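Local coordinates for variant surface glycoprotein MITat 1.13 (Trypanosoma brucei, PDB 6Z8H) that probably forms the dense coat on the parasite surface that, through switching among antigenically distinct variants, lets the trypanosome evade the host immune response, at the interface of chains A and B. Sequence-based numbering; all coordinates share one arbitrary frame. Chains: chain A/B, Variant surface glycoprotein MITat 1.13.

Contact 1: the interface of chains A and B. Residues chain A 138, 140, 147, 152; chain B 201, 211, 216, 222, 239, 243.
A:Leu147 of one variant surface glycoprotein (VSG) subunit pushes its side chain against the disulfide B:Cys201-B:Cys211 and B:Leu222 of the other, and this is the tightly packed part. The patch belongs to the two-fold interface of the VSG homodimer, in the lobe at one end of the long helices. With CG anti to the backbone N (chi1 -168°), A:Leu147 presents two surfaces to chain B: CB lies 3.9 Å from B:Cys211 CB, and methyl CD2 sits 3.8 Å from CD1 of B:Leu222, the two leucines crossing at about a right angle. The same CD2 reaches SG of B:Cys201. A backbone bond helps hold this wedge: A:Leu147 N donates to the carbonyl O of B:Cys211, 2.8 Å away. Behind the disulfide, the hydroxyl OG1 of B:Thr243 receives the N-H of B:Cys211 and donates to B:Cys201 O, tying together the two segments that the S-S bond already joins.

Chain B hides far less of A:Ile138 and A:Phe140. A:Ile138 and B:Leu222 meet tip to tip, CD1 to CD2. The rim of A:Phe140, at CE1 and CZ, meets B:Val216 CG2, while one ring face rests on A:Ile138 CG2. At A:Phe152, whose CE1 approaches CH2 of B:Trp239, the packing continues into the neighbouring aromatic cluster.

Contact 2: the interface of chains A and B. Residues chain A 147-149, 152; chain B 197, 199, 224, 239, 249.
Apolar packing centres on A:Phe152, whose ring is inserted among B:Ile249, B:Leu224 and B:Leu197. Methyl CD1 of B:Ile249 stands over the middle of one ring face, 3.8 Å from the centroid, in a CH-pi contact. The ring's edge receives B:Leu224, whose CD2 lies in the ring plane 3.8 Å from A:Phe152 CE2; the two side chains run past each other in opposite directions. B:Leu197 CD2 adds a contact at A:Phe152 CD2, 4.0 Å away.

B:Trp239 turns an edge of its indole toward the A:Thr148-A:Lys149 peptide, CZ3 lying 3.8 Å from A:Lys149 N in the ring plane. Within chain B, B:Ala199 CB and B:Ile249 CG2 cover the same indole face near its rim and probably help to hold the edge in position.

The polar link is made by A:Lys149. Bends at chi2 (74°) and chi4 (-61°) carry its terminal nitrogen NZ to the backbone O of B:Ile249, 2.8 Å away, 22° from the carbonyl plane. On the way, CD of the lysine lies against B:Ile249 CD1.

In the VSG dimer, the A:Leu147-A:Thr148 loop, 3-10 helix 149-151 and the start of strand 152-155 pack on strands 194-203, 221-229 and 247-253 and helix 236-239 of the partner's sheet-rich end lobe, away from the long helices.

Contact 3: the interface of chains A and B. Residues chain A 352-353, 357, 377, 380; chain B 298-299, 302, 311.
The guanidinium of A:Arg377 is sandwiched between the subunits: CE of B:Lys302 lies over one face, 3.7 Å above the plane, and A:Ala352 CA covers the opposite face, both toward the rim. At its edges sit two carboxylates, B:Glu311 from across and A:Glu357 from its own chain.

B:Glu311 is gripped end-on, with the two planes 35° apart. NH1 of A:Arg377 donates to the syn lone pair of OE2 at 2.7 Å, and NH2 donates to OE1 at 2.7 Å, meeting it on the syn side. A:Glu357 OE1 turns its anti lone pair to the same NH1 at 2.9 Å, lying close to the guanidinium plane and helping to fix its rotation.

Bent at chi3 and chi4 (81° and 67°), B:Lys302 brings NZ above the carboxylate plane of B:Glu311, 3.0 Å from OE2. OE2 thus accepts from both A:Arg377 NH1 and B:Lys302 NZ, whose likely positive charges would probably stabilise a carboxylate. Water 1 links B:Lys302 NZ to A:Glu357 OE1, and water 2 joins A:Glu357 N to B:Glu311 OE2. Beside this network A:Leu380 CD2 packs on B:Lys302 CB, 3.8 Å away.

The site clamps helix 368-383 of one subunit to helix 296-304 and the B:Glu311 loop of the other, probably helping to secure the VSG dimer at this end.

Contact 1: the interface of chains A and B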
ATOM      1  N   ILE A 138      33.609  -3.573 -35.166  1.00 28.73           N
ATOM      2  CA  ILE A 138      34.583  -2.929 -36.040  1.00 29.50           C
ATOM      3  C   ILE A 138      34.789  -3.787 -37.276  1.00 32.29           C
ATOM      4  O   ILE A 138      35.048  -4.993 -37.171  1.00 33.34           O
ATOM      5  CB  ILE A 138      35.914  -2.721 -35.303  1.00 31.18           C
ATOM      6  CG1 ILE A 138      35.735  -1.752 -34.141  1.00 30.49           C
ATOM      7  CG2 ILE A 138      37.003  -2.264 -36.303  1.00 31.92           C
ATOM      8  CD1 ILE A 138      36.878  -1.776 -33.153  1.00 31.70           C
ATOM      9  N   PHE A 140      37.395  -3.417 -40.298  1.00 35.82           N
ATOM     10  CA  PHE A 140      38.540  -2.587 -40.663  1.00 35.03           C
ATOM     11  C   PHE A 140      38.542  -2.104 -42.112  1.00 37.20           C
ATOM     12  O   PHE A 140      39.279  -1.158 -42.415  1.00 37.03           O
ATOM     13  CB  PHE A 140      39.817  -3.315 -40.290  1.00 34.79           C
ATOM     14  CG  PHE A 140      40.183  -3.179 -38.839  1.00 33.65           C
ATOM     15  CD1 PHE A 140      40.697  -1.985 -38.347  1.00 32.05           C
ATOM     16  CD2 PHE A 140      39.995  -4.231 -37.963  1.00 32.53           C
ATOM     17  CE1 PHE A 140      41.049  -1.855 -37.027  1.00 33.24           C
ATOM     18  CE2 PHE A 140      40.336  -4.109 -36.639  1.00 34.13           C
ATOM     19  CZ  PHE A 140      40.862  -2.917 -36.164  1.00 33.42           C
ATOM     20  N   LEU A 147      41.760   3.584 -37.852  1.00 33.64           N
ATOM     21  CA  LEU A 147      40.455   3.501 -37.207  1.00 31.74           C
ATOM     22  C   LEU A 147      39.872   4.894 -37.049  1.00 30.04           C
ATOM     23  O   LEU A 147      40.534   5.795 -36.522  1.00 29.61           O
ATOM     24  CB  LEU A 147      40.575   2.805 -35.841  1.00 32.19           C
ATOM     25  CG  LEU A 147      39.288   2.376 -35.127  1.00 33.11           C
ATOM     26  CD1 LEU A 147      38.441   1.556 -36.056  1.00 32.41           C
ATOM     27  CD2 LEU A 147      39.663   1.597 -33.896  1.00 34.91           C
ATOM     28  N   PHE A 152      33.150   1.540 -37.256  1.00 28.50           N
ATOM     29  CA  PHE A 152      32.234   0.921 -36.297  1.00 29.09           C
ATOM     30  C   PHE A 152      30.887   0.811 -36.985  1.00 33.18           C
ATOM     31  O   PHE A 152      30.103   1.762 -37.016  1.00 34.52           O
ATOM     32  CB  PHE A 152      32.104   1.762 -35.042  1.00 27.35           C
ATOM     33  CG  PHE A 152      33.306   1.723 -34.158  1.00 26.68           C
ATOM     34  CD1 PHE A 152      34.460   2.433 -34.479  1.00 26.70           C
ATOM     35  CD2 PHE A 152      33.304   0.944 -33.018  1.00 26.02           C
ATOM     36  CE1 PHE A 152      35.544   2.407 -33.624  1.00 27.67           C
ATOM     37  CE2 PHE A 152      34.376   0.920 -32.178  1.00 26.38           C
ATOM     38  CZ  PHE A 152      35.495   1.629 -32.476  1.00 26.55           C
TER
ATOM     39  N   CYS B 201      41.698   4.176 -28.723  1.00 32.73           N
ATOM     40  CA  CYS B 201      42.624   3.444 -29.584  1.00 35.35           C
ATOM     41  C   CYS B 201      43.932   4.211 -29.538  1.00 35.02           C
ATOM     42  O   CYS B 201      43.979   5.393 -29.890  1.00 34.36           O
ATOM     43  CB  CYS B 201      42.062   3.310 -31.001  1.00 37.88           C
ATOM     44  SG  CYS B 201      43.042   2.202 -32.090  1.00 40.48           S
ATOM     45  N   CYS B 211      44.997   6.290 -33.783  1.00 37.59           N
ATOM     46  CA  CYS B 211      44.753   5.255 -34.774  1.00 37.88           C
ATOM     47  C   CYS B 211      44.188   5.790 -36.082  1.00 36.65           C
ATOM     48  O   CYS B 211      44.065   5.016 -37.037  1.00 36.05           O
ATOM     49  CB  CYS B 211      43.797   4.201 -34.184  1.00 39.53           C
ATOM     50  SG  CYS B 211      44.541   3.288 -32.859  1.00 41.18           S
ATOM     51  N   VAL B 216      46.254   0.400 -36.420  1.00 39.11           N
ATOM     52  CA  VAL B 216      46.338  -0.544 -35.311  1.00 37.84           C
ATOM     53  C   VAL B 216      47.531  -1.468 -35.524  1.00 38.61           C
ATOM     54  O   VAL B 216      47.585  -2.196 -36.520  1.00 38.37           O
ATOM     55  CB  VAL B 216      45.016  -1.328 -35.170  1.00 38.12           C
ATOM     56  CG1 VAL B 216      45.207  -2.490 -34.224  1.00 38.61           C
ATOM     57  CG2 VAL B 216      43.877  -0.401 -34.712  1.00 36.59           C
ATOM     58  N   LEU B 222      43.360  -1.109 -27.573  1.00 36.56           N
ATOM     59  CA  LEU B 222      42.017  -0.810 -28.073  1.00 34.67           C
ATOM     60  C   LEU B 222      41.032  -1.106 -26.955  1.00 34.32           C
ATOM     61  O   LEU B 222      40.915  -2.259 -26.522  1.00 36.06           O
ATOM     62  CB  LEU B 222      41.658  -1.681 -29.274  1.00 34.54           C
ATOM     63  CG  LEU B 222      40.279  -1.509 -29.905  1.00 35.53           C
ATOM     64  CD1 LEU B 222      40.111  -0.115 -30.488  1.00 34.45           C
ATOM     65  CD2 LEU B 222      40.064  -2.584 -30.964  1.00 37.06           C
ATOM     66  N   TRP B 239      37.115  12.653 -31.612  1.00 25.57           N
ATOM     67  CA  TRP B 239      37.771  11.364 -31.457  1.00 25.78           C
ATOM     68  C   TRP B 239      38.423  10.934 -32.758  1.00 24.95           C
ATOM     69  O   TRP B 239      39.508  10.346 -32.733  1.00 25.91           O
ATOM     70  CB  TRP B 239      36.791  10.292 -31.008  1.00 25.21           C
ATOM     71  CG  TRP B 239      37.436   9.020 -30.619  1.00 24.41           C
ATOM     72  CD1 TRP B 239      38.095   8.763 -29.454  1.00 25.47           C
ATOM     73  CD2 TRP B 239      37.485   7.812 -31.382  1.00 25.04           C
ATOM     74  NE1 TRP B 239      38.532   7.468 -29.440  1.00 25.20           N
ATOM     75  CE2 TRP B 239      38.179   6.863 -30.616  1.00 25.45           C
ATOM     76  CE3 TRP B 239      37.025   7.445 -32.643  1.00 24.99           C
ATOM     77  CZ2 TRP B 239      38.411   5.563 -31.064  1.00 27.06           C
ATOM     78  CZ3 TRP B 239      37.212   6.142 -33.066  1.00 26.67           C
ATOM     79  CH2 TRP B 239      37.922   5.228 -32.293  1.00 26.81           C
ATOM     80  N   THR B 243      42.214   9.426 -31.521  1.00 31.98           N
ATOM     81  CA  THR B 243      41.508   8.294 -30.936  1.00 31.60           C
ATOM     82  C   THR B 243      42.107   7.864 -29.606  1.00 33.27           C
ATOM     83  O   THR B 243      41.481   7.080 -28.896  1.00 34.60           O
ATOM     84  CB  THR B 243      41.513   7.095 -31.893  1.00 31.39           C
ATOM     85  OG1 THR B 243      42.846   6.586 -32.019  1.00 31.46           O
ATOM     86  CG2 THR B 243      41.007   7.477 -33.266  1.00 30.42           C
TER

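Contact 2: the interface of chains A and B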
ATOM      1  N   LEU A 147      41.760   3.584 -37.852  1.00 33.64           N
ATOM      2  CA  LEU A 147      40.455   3.501 -37.207  1.00 31.74           C
ATOM      3  C   LEU A 147      39.872   4.894 -37.049  1.00 30.04           C
ATOM      4  O   LEU A 147      40.534   5.795 -36.522  1.00 29.61           O
ATOM      5  CB  LEU A 147      40.575   2.805 -35.841  1.00 32.19           C
ATOM      6  CG  LEU A 147      39.288   2.376 -35.127  1.00 33.11           C
ATOM      7  CD1 LEU A 147      38.441   1.556 -36.056  1.00 32.41           C
ATOM      8  CD2 LEU A 147      39.663   1.597 -33.896  1.00 34.91           C
ATOM      9  N   THR A 148      38.629   5.049 -37.505  1.00 27.99           N
ATOM     10  CA  THR A 148      37.780   6.166 -37.121  1.00 26.91           C
ATOM     11  C   THR A 148      36.404   5.598 -36.842  1.00 24.58           C
ATOM     12  O   THR A 148      36.150   4.405 -37.027  1.00 23.80           O
ATOM     13  CB  THR A 148      37.650   7.254 -38.202  1.00 27.43           C
ATOM     14  OG1 THR A 148      36.783   6.797 -39.252  1.00 28.43           O
ATOM     15  CG2 THR A 148      39.014   7.687 -38.735  1.00 26.41           C
ATOM     16  N   LYS A 149      35.493   6.476 -36.438  1.00 23.55           N
ATOM     17  CA  LYS A 149      34.142   6.029 -36.138  1.00 23.64           C
ATOM     18  C   LYS A 149      33.485   5.316 -37.309  1.00 23.99           C
ATOM     19  O   LYS A 149      32.628   4.452 -37.103  1.00 25.22           O
ATOM     20  CB  LYS A 149      33.283   7.212 -35.675  1.00 24.76           C
ATOM     21  CG  LYS A 149      31.763   6.957 -35.598  1.00 29.01           C
ATOM     22  CD  LYS A 149      31.375   6.120 -34.434  1.00 32.37           C
ATOM     23  CE  LYS A 149      29.870   5.860 -34.412  1.00 33.49           C
ATOM     24  NZ  LYS A 149      29.039   7.096 -34.308  1.00 33.52           N
ATOM     25  N   PHE A 152      33.150   1.540 -37.256  1.00 28.50           N
ATOM     26  CA  PHE A 152      32.234   0.921 -36.297  1.00 29.09           C
ATOM     27  C   PHE A 152      30.887   0.811 -36.985  1.00 33.18           C
ATOM     28  O   PHE A 152      30.103   1.762 -37.016  1.00 34.52           O
ATOM     29  CB  PHE A 152      32.104   1.762 -35.042  1.00 27.35           C
ATOM     30  CG  PHE A 152      33.306   1.723 -34.158  1.00 26.68           C
ATOM     31  CD1 PHE A 152      34.460   2.433 -34.479  1.00 26.70           C
ATOM     32  CD2 PHE A 152      33.304   0.944 -33.018  1.00 26.02           C
ATOM     33  CE1 PHE A 152      35.544   2.407 -33.624  1.00 27.67           C
ATOM     34  CE2 PHE A 152      34.376   0.920 -32.178  1.00 26.38           C
ATOM     35  CZ  PHE A 152      35.495   1.629 -32.476  1.00 26.55           C
TER
ATOM     36  N   LEU B 197      28.810   4.231 -26.103  1.00 16.86           N
ATOM     37  CA  LEU B 197      29.982   3.456 -26.499  1.00 18.57           C
ATOM     38  C   LEU B 197      31.178   4.379 -26.335  1.00 19.34           C
ATOM     39  O   LEU B 197      31.343   5.340 -27.098  1.00 19.35           O
ATOM     40  CB  LEU B 197      29.851   2.960 -27.935  1.00 19.58           C
ATOM     41  CG  LEU B 197      31.134   2.423 -28.577  1.00 24.33           C
ATOM     42  CD1 LEU B 197      31.702   1.248 -27.797  1.00 24.38           C
ATOM     43  CD2 LEU B 197      30.903   2.049 -30.025  1.00 26.56           C
ATOM     44  N   ALA B 199      35.176   4.693 -26.644  1.00 23.01           N
ATOM     45  CA  ALA B 199      36.257   4.075 -27.406  1.00 24.61           C
ATOM     46  C   ALA B 199      37.573   4.772 -27.112  1.00 26.66           C
ATOM     47  O   ALA B 199      37.628   5.996 -26.951  1.00 25.10           O
ATOM     48  CB  ALA B 199      35.956   4.138 -28.894  1.00 26.05           C
ATOM     49  N   LEU B 224      37.052  -0.639 -25.531  1.00 28.31           N
ATOM     50  CA  LEU B 224      35.642  -0.388 -25.806  1.00 26.94           C
ATOM     51  C   LEU B 224      34.865  -0.576 -24.512  1.00 26.56           C
ATOM     52  O   LEU B 224      34.972  -1.625 -23.881  1.00 28.33           O
ATOM     53  CB  LEU B 224      35.096  -1.352 -26.852  1.00 27.23           C
ATOM     54  CG  LEU B 224      35.776  -1.301 -28.218  1.00 28.84           C
ATOM     55  CD1 LEU B 224      35.191  -2.259 -29.249  1.00 31.63           C
ATOM     56  CD2 LEU B 224      35.720   0.124 -28.754  1.00 29.46           C
ATOM     57  N   TRP B 239      37.115  12.653 -31.612  1.00 25.57           N
ATOM     58  CA  TRP B 239      37.771  11.364 -31.457  1.00 25.78           C
ATOM     59  C   TRP B 239      38.423  10.934 -32.758  1.00 24.95           C
ATOM     60  O   TRP B 239      39.508  10.346 -32.733  1.00 25.91           O
ATOM     61  CB  TRP B 239      36.791  10.292 -31.008  1.00 25.21           C
ATOM     62  CG  TRP B 239      37.436   9.020 -30.619  1.00 24.41           C
ATOM     63  CD1 TRP B 239      38.095   8.763 -29.454  1.00 25.47           C
ATOM     64  CD2 TRP B 239      37.485   7.812 -31.382  1.00 25.04           C
ATOM     65  NE1 TRP B 239      38.532   7.468 -29.440  1.00 25.20           N
ATOM     66  CE2 TRP B 239      38.179   6.863 -30.616  1.00 25.45           C
ATOM     67  CE3 TRP B 239      37.025   7.445 -32.643  1.00 24.99           C
ATOM     68  CZ2 TRP B 239      38.411   5.563 -31.064  1.00 27.06           C
ATOM     69  CZ3 TRP B 239      37.212   6.142 -33.066  1.00 26.67           C
ATOM     70  CH2 TRP B 239      37.922   5.228 -32.293  1.00 26.81           C
ATOM     71  N   ILE B 249      31.699   7.770 -28.599  1.00 17.52           N
ATOM     72  CA  ILE B 249      31.593   7.944 -30.045  1.00 18.61           C
ATOM     73  C   ILE B 249      30.212   7.596 -30.579  1.00 18.37           C
ATOM     74  O   ILE B 249      29.932   7.838 -31.757  1.00 19.58           O
ATOM     75  CB  ILE B 249      32.695   7.173 -30.800  1.00 20.38           C
ATOM     76  CG1 ILE B 249      32.609   5.668 -30.580  1.00 21.80           C
ATOM     77  CG2 ILE B 249      34.067   7.682 -30.359  1.00 21.10           C
ATOM     78  CD1 ILE B 249      33.474   4.853 -31.537  1.00 22.85           C
TER

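Contact 3: the interface of chains A and B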
ATOM      1  N   ALA A 352     -34.629  15.365  12.199  1.00 30.02           N
ATOM      2  CA  ALA A 352     -34.615  16.815  12.343  1.00 29.78           C
ATOM      3  C   ALA A 352     -35.306  17.483  11.156  1.00 30.86           C
ATOM      4  O   ALA A 352     -35.279  16.988  10.028  1.00 30.99           O
ATOM      5  CB  ALA A 352     -33.167  17.308  12.444  1.00 31.40           C
ATOM      6  N   ASP A 353     -35.928  18.622  11.424  1.00 32.49           N
ATOM      7  CA  ASP A 353     -36.612  19.426  10.415  1.00 34.52           C
ATOM      8  C   ASP A 353     -36.977  20.783  11.014  1.00 35.11           C
ATOM      9  O   ASP A 353     -37.447  20.842  12.155  1.00 35.22           O
ATOM     10  CB  ASP A 353     -37.872  18.705   9.936  1.00 37.60           C
ATOM     11  CG  ASP A 353     -38.437  19.297   8.653  1.00 40.59           C
ATOM     12  OD1 ASP A 353     -38.070  18.816   7.553  1.00 42.21           O
ATOM     13  OD2 ASP A 353     -39.239  20.248   8.756  1.00 41.57           O
ATOM     14  N   GLU A 357     -39.843  18.397  14.542  1.00 32.35           N
ATOM     15  CA  GLU A 357     -39.269  17.082  14.334  1.00 34.18           C
ATOM     16  C   GLU A 357     -40.242  16.205  13.561  1.00 34.91           C
ATOM     17  O   GLU A 357     -41.450  16.216  13.808  1.00 36.03           O
ATOM     18  CB  GLU A 357     -38.931  16.468  15.687  1.00 34.49           C
ATOM     19  CG  GLU A 357     -38.498  15.017  15.639  1.00 34.72           C
ATOM     20  CD  GLU A 357     -38.184  14.463  17.023  1.00 34.14           C
ATOM     21  OE1 GLU A 357     -37.047  14.650  17.522  1.00 31.75           O
ATOM     22  OE2 GLU A 357     -39.095  13.848  17.626  1.00 37.07           O
ATOM     23  N   ARG A 377     -32.315  12.027  20.202  1.00 22.37           N
ATOM     24  CA  ARG A 377     -33.684  12.530  20.274  1.00 22.83           C
ATOM     25  C   ARG A 377     -34.591  11.538  20.989  1.00 24.23           C
ATOM     26  O   ARG A 377     -35.459  11.935  21.782  1.00 26.22           O
ATOM     27  CB  ARG A 377     -34.185  12.848  18.863  1.00 23.82           C
ATOM     28  CG  ARG A 377     -33.475  14.042  18.220  1.00 24.18           C
ATOM     29  CD  ARG A 377     -33.745  14.195  16.704  1.00 24.53           C
ATOM     30  NE  ARG A 377     -33.208  15.466  16.231  1.00 24.22           N
ATOM     31  CZ  ARG A 377     -33.923  16.584  16.092  1.00 25.60           C
ATOM     32  NH1 ARG A 377     -35.224  16.599  16.322  1.00 25.80           N
ATOM     33  NH2 ARG A 377     -33.347  17.698  15.705  1.00 26.67           N
ATOM     34  N   LEU A 380     -33.780  11.792  24.683  1.00 26.99           N
ATOM     35  CA  LEU A 380     -34.319  13.028  25.234  1.00 29.37           C
ATOM     36  C   LEU A 380     -35.818  12.889  25.442  1.00 31.94           C
ATOM     37  O   LEU A 380     -36.367  13.334  26.457  1.00 32.82           O
ATOM     38  CB  LEU A 380     -33.999  14.199  24.304  1.00 28.92           C
ATOM     39  CG  LEU A 380     -34.487  15.586  24.738  1.00 29.78           C
ATOM     40  CD1 LEU A 380     -33.912  15.921  26.097  1.00 30.08           C
ATOM     41  CD2 LEU A 380     -34.144  16.622  23.706  1.00 31.51           C
TER
ATOM     42  N   LEU B 298     -27.582  22.966  18.558  1.00 25.12           N
ATOM     43  CA  LEU B 298     -29.005  22.679  18.658  1.00 25.86           C
ATOM     44  C   LEU B 298     -29.269  21.679  19.765  1.00 26.98           C
ATOM     45  O   LEU B 298     -30.236  21.822  20.501  1.00 27.03           O
ATOM     46  CB  LEU B 298     -29.564  22.160  17.336  1.00 25.80           C
ATOM     47  CG  LEU B 298     -31.042  21.771  17.378  1.00 26.75           C
ATOM     48  CD1 LEU B 298     -31.903  22.982  17.777  1.00 27.08           C
ATOM     49  CD2 LEU B 298     -31.501  21.190  16.049  1.00 28.16           C
ATOM     50  N   MET B 299     -28.422  20.663  19.916  1.00 27.09           N
ATOM     51  CA  MET B 299     -28.676  19.685  20.963  1.00 27.55           C
ATOM     52  C   MET B 299     -28.431  20.267  22.348  1.00 25.57           C
ATOM     53  O   MET B 299     -29.050  19.835  23.312  1.00 25.96           O
ATOM     54  CB  MET B 299     -27.842  18.419  20.732  1.00 29.47           C
ATOM     55  CG  MET B 299     -28.309  17.219  21.542  1.00 31.26           C
ATOM     56  SD  MET B 299     -29.904  16.559  21.102  1.00 32.14           S
ATOM     57  CE  MET B 299     -29.756  16.154  19.370  1.00 34.52           C
ATOM     58  N   LYS B 302     -31.696  21.821  23.054  1.00 27.30           N
ATOM     59  CA  LYS B 302     -32.742  20.836  23.319  1.00 27.55           C
ATOM     60  C   LYS B 302     -32.537  20.144  24.661  1.00 30.41           C
ATOM     61  O   LYS B 302     -33.502  19.925  25.402  1.00 31.25           O
ATOM     62  CB  LYS B 302     -32.794  19.794  22.198  1.00 28.02           C
ATOM     63  CG  LYS B 302     -33.268  20.334  20.860  1.00 29.14           C
ATOM     64  CD  LYS B 302     -32.971  19.379  19.691  1.00 30.33           C
ATOM     65  CE  LYS B 302     -33.990  18.287  19.582  1.00 29.54           C
ATOM     66  NZ  LYS B 302     -35.363  18.771  19.186  1.00 29.27           N
ATOM     67  N   GLU B 311     -35.749  23.275  17.014  1.00 30.48           N
ATOM     68  CA  GLU B 311     -35.081  22.770  15.828  1.00 30.72           C
ATOM     69  C   GLU B 311     -34.186  23.798  15.150  1.00 30.44           C
ATOM     70  O   GLU B 311     -33.618  23.495  14.091  1.00 30.92           O
ATOM     71  CB  GLU B 311     -36.098  22.258  14.810  1.00 31.02           C
ATOM     72  CG  GLU B 311     -36.926  21.077  15.311  1.00 32.20           C
ATOM     73  CD  GLU B 311     -36.120  19.796  15.523  1.00 32.21           C
ATOM     74  OE1 GLU B 311     -35.151  19.546  14.767  1.00 31.49           O
ATOM     75  OE2 GLU B 311     -36.460  19.021  16.453  1.00 31.05           O
TER
HETATM   76  O   HOH W   1     -36.533  16.091  19.602  1.00 32.97           O
HETATM   77  O   HOH W   2     -39.308  19.745  17.007  1.00 40.18           O

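Contact 1 and contact 2 are neighbouring parts of one patch, their C-alpha centres about 6 Å apart, and they share A:Leu147, A:Phe152 and B:Trp239. Contact 3 lies at the opposite end of the elongated assembly, about 92 Å from contact 1 and 86 Å from contact 2 between the same kind of centres, and shares no residue with them. The long helices 34-75 and 78-129 span much of the length between. Because the interface is two-fold symmetric, every contact recurs with the chains exchanged. The two subunits thus meet at both ends, in these contacts through largely apolar packing at one and a charged network at the other.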